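Local coordinates for protein galectin (Danio rerio, PDB 6E20) that binds galactose-containing glycans as a galectin-1-like lectin and is linked to innate immunity against a fish virus, probably through recognition of its envelope glycoprotein, at residues L43-R48 with F77-D82; T28-N33 with G124-Q129; T16-G21 with E84-I89. One frame throughout, in Å; residues are numbered along the deposited sequence.

Interaction 1. Residues L43-R48 with F77-D82. With GAL (beta-D-galactopyranose), chain D; NDG (2-acetamido-2-deoxy-alpha-D-glucopyranose), chain C.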
loop_
_atom_site.group_PDB
_atom_site.type_symbol
_atom_site.label_atom_id
_atom_site.label_comp_id
_atom_site.label_asym_id
_atom_site.label_seq_id
_atom_site.Cartn_x
_atom_site.Cartn_y
_atom_site.Cartn_z
ATOM N N LEU B 43 -10.200 -12.864 5.534
ATOM C CA LEU B 43 -9.371 -13.746 4.673
ATOM C C LEU B 43 -7.908 -13.757 5.157
ATOM O O LEU B 43 -7.211 -12.720 5.056
ATOM C CB LEU B 43 -9.425 -13.282 3.219
ATOM C CG LEU B 43 -8.472 -14.030 2.287
ATOM C CD1 LEU B 43 -8.792 -15.514 2.252
ATOM C CD2 LEU B 43 -8.501 -13.459 0.879
ATOM N N HIS B 44 -7.460 -14.934 5.565
ATOM C CA HIS B 44 -6.048 -15.303 5.785
ATOM C C HIS B 44 -5.639 -16.209 4.623
ATOM O O HIS B 44 -6.148 -17.326 4.546
ATOM C CB HIS B 44 -5.890 -15.977 7.141
ATOM C CG HIS B 44 -4.566 -16.623 7.364
ATOM N ND1 HIS B 44 -3.488 -15.906 7.809
ATOM C CD2 HIS B 44 -4.165 -17.916 7.269
ATOM C CE1 HIS B 44 -2.458 -16.726 7.996
ATOM N NE2 HIS B 44 -2.838 -17.981 7.641
ATOM N N MET B 45 -4.779 -15.733 3.735
ATOM C CA MET B 45 -4.349 -16.559 2.575
ATOM C C MET B 45 -2.860 -16.837 2.738
ATOM O O MET B 45 -2.089 -15.864 2.739
ATOM C CB MET B 45 -4.612 -15.859 1.247
ATOM C CG MET B 45 -4.152 -16.691 0.074
ATOM S SD MET B 45 -4.137 -15.718 -1.409
ATOM C CE MET B 45 -3.097 -16.750 -2.448
ATOM N N ASN B 46 -2.498 -18.108 2.843
ATOM C CA ASN B 46 -1.187 -18.531 3.386
ATOM C C ASN B 46 -0.581 -19.548 2.430
ATOM O O ASN B 46 -0.694 -20.759 2.638
ATOM C CB ASN B 46 -1.367 -18.965 4.841
ATOM C CG ASN B 46 -0.098 -19.437 5.509
ATOM O OD1 ASN B 46 -0.147 -20.368 6.309
ATOM N ND2 ASN B 46 1.021 -18.809 5.183
ATOM N N PRO B 47 0.050 -19.080 1.326
ATOM C CA PRO B 47 0.920 -19.940 0.521
ATOM C C PRO B 47 2.074 -20.488 1.380
ATOM O O PRO B 47 2.791 -19.713 1.986
ATOM C CB PRO B 47 1.385 -19.020 -0.608
ATOM C CG PRO B 47 0.281 -17.973 -0.708
ATOM C CD PRO B 47 -0.092 -17.733 0.742
ATOM N N ARG B 48 2.165 -21.818 1.460
ATOM C CA ARG B 48 3.183 -22.574 2.229
ATOM C C ARG B 48 4.108 -23.325 1.261
ATOM O O ARG B 48 3.660 -24.325 0.650
ATOM C CB ARG B 48 2.455 -23.498 3.209
ATOM C CG ARG B 48 1.624 -22.750 4.251
ATOM C CD ARG B 48 0.863 -23.718 5.147
ATOM N NE ARG B 48 0.044 -23.029 6.141
ATOM C CZ ARG B 48 -0.652 -23.634 7.098
ATOM N NH1 ARG B 48 -0.653 -24.949 7.210
ATOM N NH2 ARG B 48 -1.344 -22.924 7.957
ATOM N N PHE B 77 -0.158 -24.158 -6.792
ATOM C CA PHE B 77 0.938 -23.422 -6.110
ATOM C C PHE B 77 1.897 -22.817 -7.123
ATOM O O PHE B 77 3.015 -23.298 -7.271
ATOM C CB PHE B 77 1.720 -24.324 -5.156
ATOM C CG PHE B 77 2.476 -23.587 -4.080
ATOM C CD1 PHE B 77 1.824 -23.114 -2.943
ATOM C CD2 PHE B 77 3.855 -23.425 -4.162
ATOM C CE1 PHE B 77 2.533 -22.450 -1.948
ATOM C CE2 PHE B 77 4.554 -22.754 -3.170
ATOM C CZ PHE B 77 3.896 -22.276 -2.059
ATOM N N PRO B 78 1.525 -21.710 -7.797
ATOM C CA PRO B 78 2.409 -21.074 -8.769
ATOM C C PRO B 78 3.220 -19.961 -8.098
ATOM O O PRO B 78 3.220 -18.858 -8.617
ATOM C CB PRO B 78 1.395 -20.512 -9.779
ATOM C CG PRO B 78 0.258 -20.051 -8.879
ATOM C CD PRO B 78 0.223 -21.032 -7.720
ATOM N N PHE B 79 3.809 -20.238 -6.933
ATOM C CA PHE B 79 4.776 -19.329 -6.274
ATOM C C PHE B 79 6.143 -19.984 -6.282
ATOM O O PHE B 79 6.232 -21.218 -6.164
ATOM C CB PHE B 79 4.373 -18.987 -4.841
ATOM C CG PHE B 79 2.990 -18.398 -4.780
ATOM C CD1 PHE B 79 2.776 -17.076 -5.144
ATOM C CD2 PHE B 79 1.904 -19.168 -4.388
ATOM C CE1 PHE B 79 1.503 -16.525 -5.101
ATOM C CE2 PHE B 79 0.630 -18.617 -4.356
ATOM C CZ PHE B 79 0.436 -17.302 -4.723
ATOM N N ILE B 80 7.182 -19.154 -6.354
ATOM C CA ILE B 80 8.585 -19.621 -6.265
ATOM C C ILE B 80 9.363 -18.634 -5.428
ATOM O O ILE B 80 9.202 -17.407 -5.655
ATOM C CB ILE B 80 9.235 -19.766 -7.653
ATOM C CG1 ILE B 80 8.465 -20.724 -8.567
ATOM C CG2 ILE B 80 10.681 -20.188 -7.501
ATOM C CD1 ILE B 80 8.672 -20.448 -10.035
ATOM N N GLN B 81 10.238 -19.173 -4.571
ATOM C CA GLN B 81 11.212 -18.380 -3.776
ATOM C C GLN B 81 11.919 -17.420 -4.746
ATOM O O GLN B 81 12.368 -17.868 -5.848
ATOM C CB GLN B 81 12.186 -19.283 -3.004
ATOM C CG GLN B 81 11.555 -20.137 -1.898
ATOM C CD GLN B 81 11.071 -21.513 -2.317
ATOM O OE1 GLN B 81 10.612 -21.733 -3.445
ATOM N NE2 GLN B 81 11.151 -22.468 -1.398
ATOM N N ASP B 82 11.955 -16.141 -4.373
ATOM C CA ASP B 82 12.652 -15.025 -5.067
ATOM C C ASP B 82 12.054 -14.730 -6.454
ATOM O O ASP B 82 12.741 -14.073 -7.238
ATOM C CB ASP B 82 14.148 -15.304 -5.247
ATOM C CG ASP B 82 14.969 -14.030 -5.406
ATOM O OD1 ASP B 82 14.515 -12.975 -4.971
ATOM O OD2 ASP B 82 16.059 -14.102 -5.960
HETATM C C1 GAL D . -2.199 -22.643 11.466
HETATM C C2 GAL D . -1.022 -21.703 11.378
HETATM C C3 GAL D . -1.510 -20.258 11.372
HETATM C C4 GAL D . -2.547 -20.072 10.263
HETATM C C5 GAL D . -3.682 -21.101 10.462
HETATM C C6 GAL D . -4.768 -21.059 9.359
HETATM O O2 GAL D . -0.219 -21.952 12.534
HETATM O O3 GAL D . -0.424 -19.389 11.169
HETATM O O4 GAL D . -1.844 -20.272 9.036
HETATM O O5 GAL D . -3.136 -22.418 10.451
HETATM O O6 GAL D . -5.679 -22.167 9.483
HETATM C C1 NDG C . -3.154 -27.800 12.044
HETATM C C2 NDG C . -3.065 -27.247 10.579
HETATM C C3 NDG C . -2.244 -26.006 10.451
HETATM C C4 NDG C . -2.567 -25.013 11.556
HETATM C C5 NDG C . -2.303 -25.689 12.903
HETATM C C6 NDG C . -2.461 -24.730 14.100
HETATM C C7 NDG C . -3.271 -29.055 9.166
HETATM C C8 NDG C . -3.604 -30.082 8.110
HETATM O O5 NDG C . -3.206 -26.789 13.058
HETATM O O3 NDG C . -2.570 -25.552 9.141
HETATM O O4 NDG C . -1.652 -23.948 11.360
HETATM O O6 NDG C . -3.764 -24.123 14.042
HETATM O O7 NDG C . -3.760 -28.902 10.125
HETATM N N2 NDG C . -2.501 -28.051 9.454
HETATM O O1 NDG C . -2.087 -28.685 12.318
#
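P47, at the end of strand 40-47, packs against F79 and F77 in the loop that leads to strand 85-91, and no hydrogen bond joins the two segments. From the pyrrolidine ring, CG lies 3.7 Å from CE2 of F79, and the two side chains cross obliquely. The neighbouring P47 CB is 3.9 Å from CE1 of F77, and the backbone O of R48 lies 3.4 Å from the same F77 CE1. M45 adds the tip of its extended chain, with CE 4.2 Å from F79 CZ. The phenylalanines also pack on one another, F79 CD2 lying over the rim of one F77 face, and F79 meets F85 edge-to-face.

The polar chemistry lies on the sugar-binding side of strand 40-47. The CB of R48 points away from F77-D82, and the chain is extended from CG to NE. Its NE donates to N46 OD1 at 2.7 Å, in the guanidinium plane but 45° above the plane of the amide carbonyl. Beyond it, R48 NH1 reaches O3 of the N-acetylglucosamine at 2.8 Å, and R48 NH2 reaches O4 of galactose at 2.9 Å. H44 NE2 forms a hydrogen bond to the same galactose O4, also 2.9 Å long, with the donor undecided. E71 bonds both sugars, N61 bonds galactose, and D54 forms a salt bridge with R48.

The end of strand 40-47 and the residue after it thus present two chemistries. M45 and P47 are buried against the loop, while H44 and R48 converge on the axial O4 that distinguishes galactose from glucose; the bond to N46 would restrain rotation of the guanidinium.

Interaction 2. Residues T28-N33 with G124-Q129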
loop_
_atom_site.group_PDB
_atom_site.type_symbol
_atom_site.label_atom_id
_atom_site.label_comp_id
_atom_site.label_asym_id
_atom_site.label_seq_id
_atom_site.Cartn_x
_atom_site.Cartn_y
_atom_site.Cartn_z
ATOM N N THR B 28 9.555 -19.959 3.732
ATOM C CA THR B 28 8.871 -21.230 4.062
ATOM C C THR B 28 7.389 -21.034 3.776
ATOM O O THR B 28 6.701 -22.008 3.491
ATOM C CB THR B 28 9.108 -21.676 5.517
ATOM O OG1 THR B 28 8.447 -20.765 6.401
ATOM C CG2 THR B 28 10.576 -21.768 5.861
ATOM N N ASN B 29 6.919 -19.808 3.917
ATOM C CA ASN B 29 5.489 -19.460 3.780
ATOM C C ASN B 29 5.342 -17.944 3.907
ATOM O O ASN B 29 6.311 -17.261 4.390
ATOM C CB ASN B 29 4.638 -20.217 4.811
ATOM C CG ASN B 29 4.676 -19.627 6.202
ATOM O OD1 ASN B 29 5.739 -19.590 6.841
ATOM N ND2 ASN B 29 3.535 -19.117 6.647
ATOM N N PHE B 30 4.156 -17.437 3.565
ATOM C CA PHE B 30 3.785 -16.015 3.770
ATOM C C PHE B 30 2.276 -15.927 3.792
ATOM O O PHE B 30 1.650 -16.906 3.385
ATOM C CB PHE B 30 4.399 -15.090 2.711
ATOM C CG PHE B 30 3.930 -15.293 1.295
ATOM C CD1 PHE B 30 4.602 -16.150 0.435
ATOM C CD2 PHE B 30 2.840 -14.587 0.793
ATOM C CE1 PHE B 30 4.182 -16.319 -0.879
ATOM C CE2 PHE B 30 2.406 -14.764 -0.515
ATOM C CZ PHE B 30 3.094 -15.612 -1.358
ATOM N N ALA B 31 1.727 -14.820 4.277
ATOM C CA ALA B 31 0.262 -14.675 4.420
ATOM C C ALA B 31 -0.154 -13.239 4.124
ATOM O O ALA B 31 0.566 -12.294 4.520
ATOM C CB ALA B 31 -0.203 -15.121 5.790
ATOM N N ILE B 32 -1.292 -13.148 3.442
ATOM C CA ILE B 32 -2.116 -11.940 3.194
ATOM C C ILE B 32 -3.306 -12.050 4.131
ATOM O O ILE B 32 -3.999 -13.086 4.099
ATOM C CB ILE B 32 -2.578 -11.861 1.726
ATOM C CG1 ILE B 32 -1.396 -11.853 0.745
ATOM C CG2 ILE B 32 -3.471 -10.660 1.547
ATOM C CD1 ILE B 32 -1.608 -12.720 -0.475
ATOM N N ASN B 33 -3.469 -11.042 4.972
ATOM C CA ASN B 33 -4.551 -10.950 5.978
ATOM C C ASN B 33 -5.394 -9.752 5.583
ATOM O O ASN B 33 -4.839 -8.637 5.569
ATOM C CB ASN B 33 -3.963 -10.836 7.386
ATOM C CG ASN B 33 -3.170 -12.068 7.766
ATOM O OD1 ASN B 33 -1.936 -12.046 7.892
ATOM N ND2 ASN B 33 -3.874 -13.160 7.941
ATOM N N GLY B 124 5.233 -12.964 7.294
ATOM C CA GLY B 124 6.163 -14.000 6.854
ATOM C C GLY B 124 7.101 -13.502 5.789
ATOM O O GLY B 124 7.214 -12.270 5.573
ATOM N N GLU B 125 7.742 -14.455 5.127
ATOM C CA GLU B 125 8.962 -14.261 4.313
ATOM C C GLU B 125 8.547 -13.858 2.892
ATOM O O GLU B 125 8.716 -14.656 1.945
ATOM C CB GLU B 125 9.790 -15.540 4.446
ATOM C CG GLU B 125 10.167 -15.868 5.899
ATOM C CD GLU B 125 10.232 -17.346 6.301
ATOM O OE1 GLU B 125 9.368 -18.154 5.866
ATOM O OE2 GLU B 125 11.163 -17.700 7.073
ATOM N N VAL B 126 8.072 -12.620 2.744
ATOM C CA VAL B 126 7.662 -12.015 1.441
ATOM C C VAL B 126 7.961 -10.524 1.471
ATOM O O VAL B 126 7.820 -9.926 2.529
ATOM C CB VAL B 126 6.177 -12.277 1.161
ATOM C CG1 VAL B 126 5.277 -11.577 2.159
ATOM C CG2 VAL B 126 5.789 -11.935 -0.265
ATOM N N ARG B 127 8.334 -9.947 0.331
ATOM C CA ARG B 127 8.439 -8.476 0.172
ATOM C C ARG B 127 7.252 -8.025 -0.675
ATOM O O ARG B 127 6.988 -8.635 -1.736
ATOM C CB ARG B 127 9.809 -8.031 -0.354
ATOM C CG ARG B 127 10.338 -8.750 -1.586
ATOM C CD ARG B 127 11.798 -8.364 -1.810
ATOM N NE ARG B 127 12.504 -9.140 -2.827
ATOM C CZ ARG B 127 12.830 -10.434 -2.724
ATOM N NH1 ARG B 127 12.496 -11.134 -1.654
ATOM N NH2 ARG B 127 13.478 -11.040 -3.705
ATOM N N ILE B 128 6.541 -7.019 -0.185
ATOM C CA ILE B 128 5.369 -6.442 -0.892
ATOM C C ILE B 128 5.836 -5.203 -1.646
ATOM O O ILE B 128 6.289 -4.240 -1.007
ATOM C CB ILE B 128 4.223 -6.161 0.099
ATOM C CG1 ILE B 128 3.814 -7.432 0.847
ATOM C CG2 ILE B 128 3.060 -5.518 -0.640
ATOM C CD1 ILE B 128 3.327 -8.551 -0.057
ATOM N N GLN B 129 5.728 -5.249 -2.969
ATOM C CA GLN B 129 6.188 -4.195 -3.893
ATOM C C GLN B 129 4.996 -3.376 -4.392
ATOM O O GLN B 129 5.254 -2.266 -4.888
ATOM C CB GLN B 129 6.908 -4.820 -5.086
ATOM C CG GLN B 129 8.072 -5.719 -4.685
ATOM C CD GLN B 129 8.790 -6.268 -5.899
ATOM O OE1 GLN B 129 8.174 -6.724 -6.874
ATOM N NE2 GLN B 129 10.113 -6.232 -5.844
#
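F30 and V126 pack between the two sheets of the galectin beta-sandwich. F30 begins strand 30-34 of one sheet, and V126 begins strand 126-133 of the other; between V126 and the end of strand 116-124 lies an inverse gamma turn centred on E125. The two side chains cross at about a right angle. V126 CG2 sits over one face of the phenyl ring, 4.2 Å from its centroid and 15° off the normal, a CH-pi contact displaced toward the rim. V126 CG1 instead touches F30 CB, at 3.7 Å. The first torsion of F30 (chi1 65°) sets CG between the backbone N and the carbonyl carbon, and CG packs on V126 CB. The same ring meets F85 with nearly parallel planes, extending the aromatic packing into the interior.

At the backbone, F30 faces G124 in an antiparallel non-hydrogen-bonded pair, the two CA atoms being 4.4 Å apart. Next to it, E125 N donates to N29 O over 3.2 Å.

The more exposed end of the contact is polar. E125 and T28 approach obliquely, the glutamate chain bending at chi2 to bring its carboxylate to the threonine. A single oxygen, E125 OE1, takes two bonds from this one residue. T28 N approaches from above the carboxylate plane, 50° out of it, and its nearly straight bond to E125 OE1 measures 2.8 Å. T28 OG1 donates to the syn lone pair of E125 OE1, likewise at 2.8 Å.

Interaction 3. Residues T16-G21 with E84-I89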
loop_
_atom_site.group_PDB
_atom_site.type_symbol
_atom_site.label_atom_id
_atom_site.label_comp_id
_atom_site.label_asym_id
_atom_site.label_seq_id
_atom_site.Cartn_x
_atom_site.Cartn_y
_atom_site.Cartn_z
ATOM N N THR B 16 -11.116 -4.661 -7.372
ATOM C CA THR B 16 -10.046 -5.687 -7.388
ATOM C C THR B 16 -8.886 -5.143 -6.559
ATOM O O THR B 16 -8.545 -3.946 -6.692
ATOM C CB THR B 16 -9.621 -6.076 -8.807
ATOM O OG1 THR B 16 -10.763 -5.957 -9.656
ATOM C CG2 THR B 16 -9.085 -7.490 -8.879
ATOM N N LEU B 17 -8.350 -5.989 -5.693
ATOM C CA LEU B 17 -7.075 -5.754 -4.983
ATOM C C LEU B 17 -5.971 -6.507 -5.734
ATOM O O LEU B 17 -6.084 -7.734 -5.843
ATOM C CB LEU B 17 -7.238 -6.267 -3.563
ATOM C CG LEU B 17 -5.943 -6.468 -2.789
ATOM C CD1 LEU B 17 -5.138 -5.179 -2.731
ATOM C CD2 LEU B 17 -6.265 -6.989 -1.403
ATOM N N THR B 18 -4.976 -5.784 -6.246
ATOM C CA THR B 18 -3.800 -6.339 -6.963
ATOM C C THR B 18 -2.605 -6.247 -6.018
ATOM O O THR B 18 -2.330 -5.149 -5.544
ATOM C CB THR B 18 -3.591 -5.660 -8.318
ATOM O OG1 THR B 18 -4.804 -5.830 -9.066
ATOM C CG2 THR B 18 -2.450 -6.262 -9.105
ATOM N N ILE B 19 -2.006 -7.390 -5.688
ATOM C CA ILE B 19 -0.823 -7.479 -4.779
ATOM C C ILE B 19 0.342 -7.948 -5.628
ATOM O O ILE B 19 0.195 -9.011 -6.279
ATOM C CB ILE B 19 -1.070 -8.425 -3.586
ATOM C CG1 ILE B 19 -2.239 -7.938 -2.719
ATOM C CG2 ILE B 19 0.206 -8.592 -2.758
ATOM C CD1 ILE B 19 -2.837 -8.996 -1.828
ATOM N N THR B 20 1.409 -7.153 -5.655
ATOM C CA THR B 20 2.695 -7.495 -6.311
ATOM C C THR B 20 3.734 -7.720 -5.219
ATOM O O THR B 20 3.892 -6.856 -4.347
ATOM C CB THR B 20 3.168 -6.404 -7.275
ATOM O OG1 THR B 20 1.993 -5.972 -7.956
ATOM C CG2 THR B 20 4.204 -6.908 -8.254
ATOM N N GLY B 21 4.409 -8.850 -5.292
ATOM C CA GLY B 21 5.357 -9.286 -4.267
ATOM C C GLY B 21 6.333 -10.292 -4.808
ATOM O O GLY B 21 6.160 -10.763 -5.946
ATOM N N GLU B 84 8.937 -12.839 -8.584
ATOM C CA GLU B 84 7.809 -11.878 -8.492
ATOM C C GLU B 84 6.510 -12.601 -8.838
ATOM O O GLU B 84 6.521 -13.432 -9.748
ATOM C CB GLU B 84 7.947 -10.674 -9.421
ATOM C CG GLU B 84 6.739 -9.741 -9.308
ATOM C CD GLU B 84 6.827 -8.432 -10.073
ATOM O OE1 GLU B 84 6.022 -8.248 -10.990
ATOM O OE2 GLU B 84 7.684 -7.613 -9.745
ATOM N N PHE B 85 5.446 -12.288 -8.108
ATOM C CA PHE B 85 4.064 -12.722 -8.408
ATOM C C PHE B 85 3.147 -11.500 -8.361
ATOM O O PHE B 85 3.480 -10.460 -7.716
ATOM C CB PHE B 85 3.573 -13.769 -7.409
ATOM C CG PHE B 85 3.477 -13.238 -6.005
ATOM C CD1 PHE B 85 2.418 -12.430 -5.611
ATOM C CD2 PHE B 85 4.486 -13.485 -5.091
ATOM C CE1 PHE B 85 2.356 -11.910 -4.326
ATOM C CE2 PHE B 85 4.417 -12.967 -3.804
ATOM C CZ PHE B 85 3.359 -12.177 -3.426
ATOM N N GLN B 86 2.016 -11.658 -9.040
ATOM C CA GLN B 86 0.857 -10.751 -8.984
ATOM C C GLN B 86 -0.381 -11.608 -8.700
ATOM O O GLN B 86 -0.565 -12.637 -9.379
ATOM C CB GLN B 86 0.770 -9.903 -10.252
ATOM C CG GLN B 86 0.097 -8.572 -9.973
ATOM C CD GLN B 86 0.121 -7.628 -11.151
ATOM O OE1 GLN B 86 -0.701 -7.734 -12.061
ATOM N NE2 GLN B 86 1.019 -6.656 -11.096
ATOM N N ILE B 87 -1.088 -11.252 -7.628
ATOM C CA ILE B 87 -2.361 -11.863 -7.142
ATOM C C ILE B 87 -3.459 -10.795 -7.212
ATOM O O ILE B 87 -3.190 -9.618 -6.863
ATOM C CB ILE B 87 -2.179 -12.378 -5.706
ATOM C CG1 ILE B 87 -1.144 -13.501 -5.636
ATOM C CG2 ILE B 87 -3.498 -12.793 -5.082
ATOM C CD1 ILE B 87 -0.653 -13.765 -4.217
ATOM N N LYS B 88 -4.650 -11.187 -7.667
ATOM C CA LYS B 88 -5.846 -10.314 -7.689
ATOM C C LYS B 88 -6.846 -10.925 -6.732
ATOM O O LYS B 88 -6.900 -12.173 -6.664
ATOM C CB LYS B 88 -6.434 -10.187 -9.096
ATOM C CG LYS B 88 -5.464 -9.603 -10.104
ATOM C CD LYS B 88 -6.141 -8.968 -11.278
ATOM C CE LYS B 88 -5.206 -8.043 -12.021
ATOM N NZ LYS B 88 -5.848 -7.553 -13.259
ATOM N N ILE B 89 -7.532 -10.073 -5.979
ATOM C CA ILE B 89 -8.623 -10.480 -5.052
ATOM C C ILE B 89 -9.815 -9.584 -5.341
ATOM O O ILE B 89 -9.665 -8.348 -5.244
ATOM C CB ILE B 89 -8.181 -10.412 -3.577
ATOM C CG1 ILE B 89 -6.912 -11.243 -3.375
ATOM C CG2 ILE B 89 -9.303 -10.841 -2.625
ATOM C CD1 ILE B 89 -6.479 -11.348 -1.951
#
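Neighbouring antiparallel strands of the five-stranded sheet in the galectin beta-sandwich supply this contact: T16-G21 runs beside E84-I89, their axes 162° apart in direction. Six backbone hydrogen bonds join them, two at each of the hydrogen-bonded pairs L17 with I89, I19 with I87 and G21 with F85. At the middle pair, I19 N meets I87 O at 2.8 Å; at the last, F85 N reaches G21 O at 2.7 Å. CA-H...O contacts fill the intervals between these bonds.

The residues L17, I19, F85, I87 and I89 send their side chains to the face that packs inside the sandwich, against strand 30-34 of the other sheet. I19 CD1 and I89 CD1 touch at 4.3 Å, a diagonal meeting across the strands. F85 holds CG between its backbone N and carbonyl carbon (chi1 64°), and its ring lies against G21. The CA of G21 stands over the ring face, 4.0 Å from the F85 centroid, as a CH-pi partner, and G21 O sits over the same ring, toward its rim.

T18, T20, Q86 and K88 occupy the other face. T18 and K88 lie side by side and point the same way, with T18 OG1 3.7 Å from K88 CE. The methyl CG2 of T18 touches Q86 CG at 3.5 Å, and Q86 NE2 makes a weak hydrogen bond of 3.4 Å to T20 OG1. Near the strand end, T20 CG2 packs against the carboxylate carbon CD of E84 at 3.5 Å.

The backbone bonds therefore fix the register, while the side chains separate an apolar inner face from a more solvent-exposed outer one, where the single side-chain hydrogen bond between the segments is weak.

Overall arrangement
The three contacts sample the sandwich from its glycan-binding sheet to the sheet behind it. Interaction 1 is buried, whereas interactions 2 and 3 each run from interior to surface. Interactions 1 and 2 share a sheet through the adjacent strands 40-47 and 30-34, where N46 ND2 probably bonds to F30 O; interactions 2 and 3 share the other through strands 126-133 and 16-23. F79, F85 and F30, one from each contact, join in the core, where I32 also rests on I19. The chemistry of the contacts follows position: apolar packing without hydrogen bonds between segments in interaction 1, a CH-pi contact inside and a carboxylate grip at the surface in interaction 2, regular backbone pairing in interaction 3.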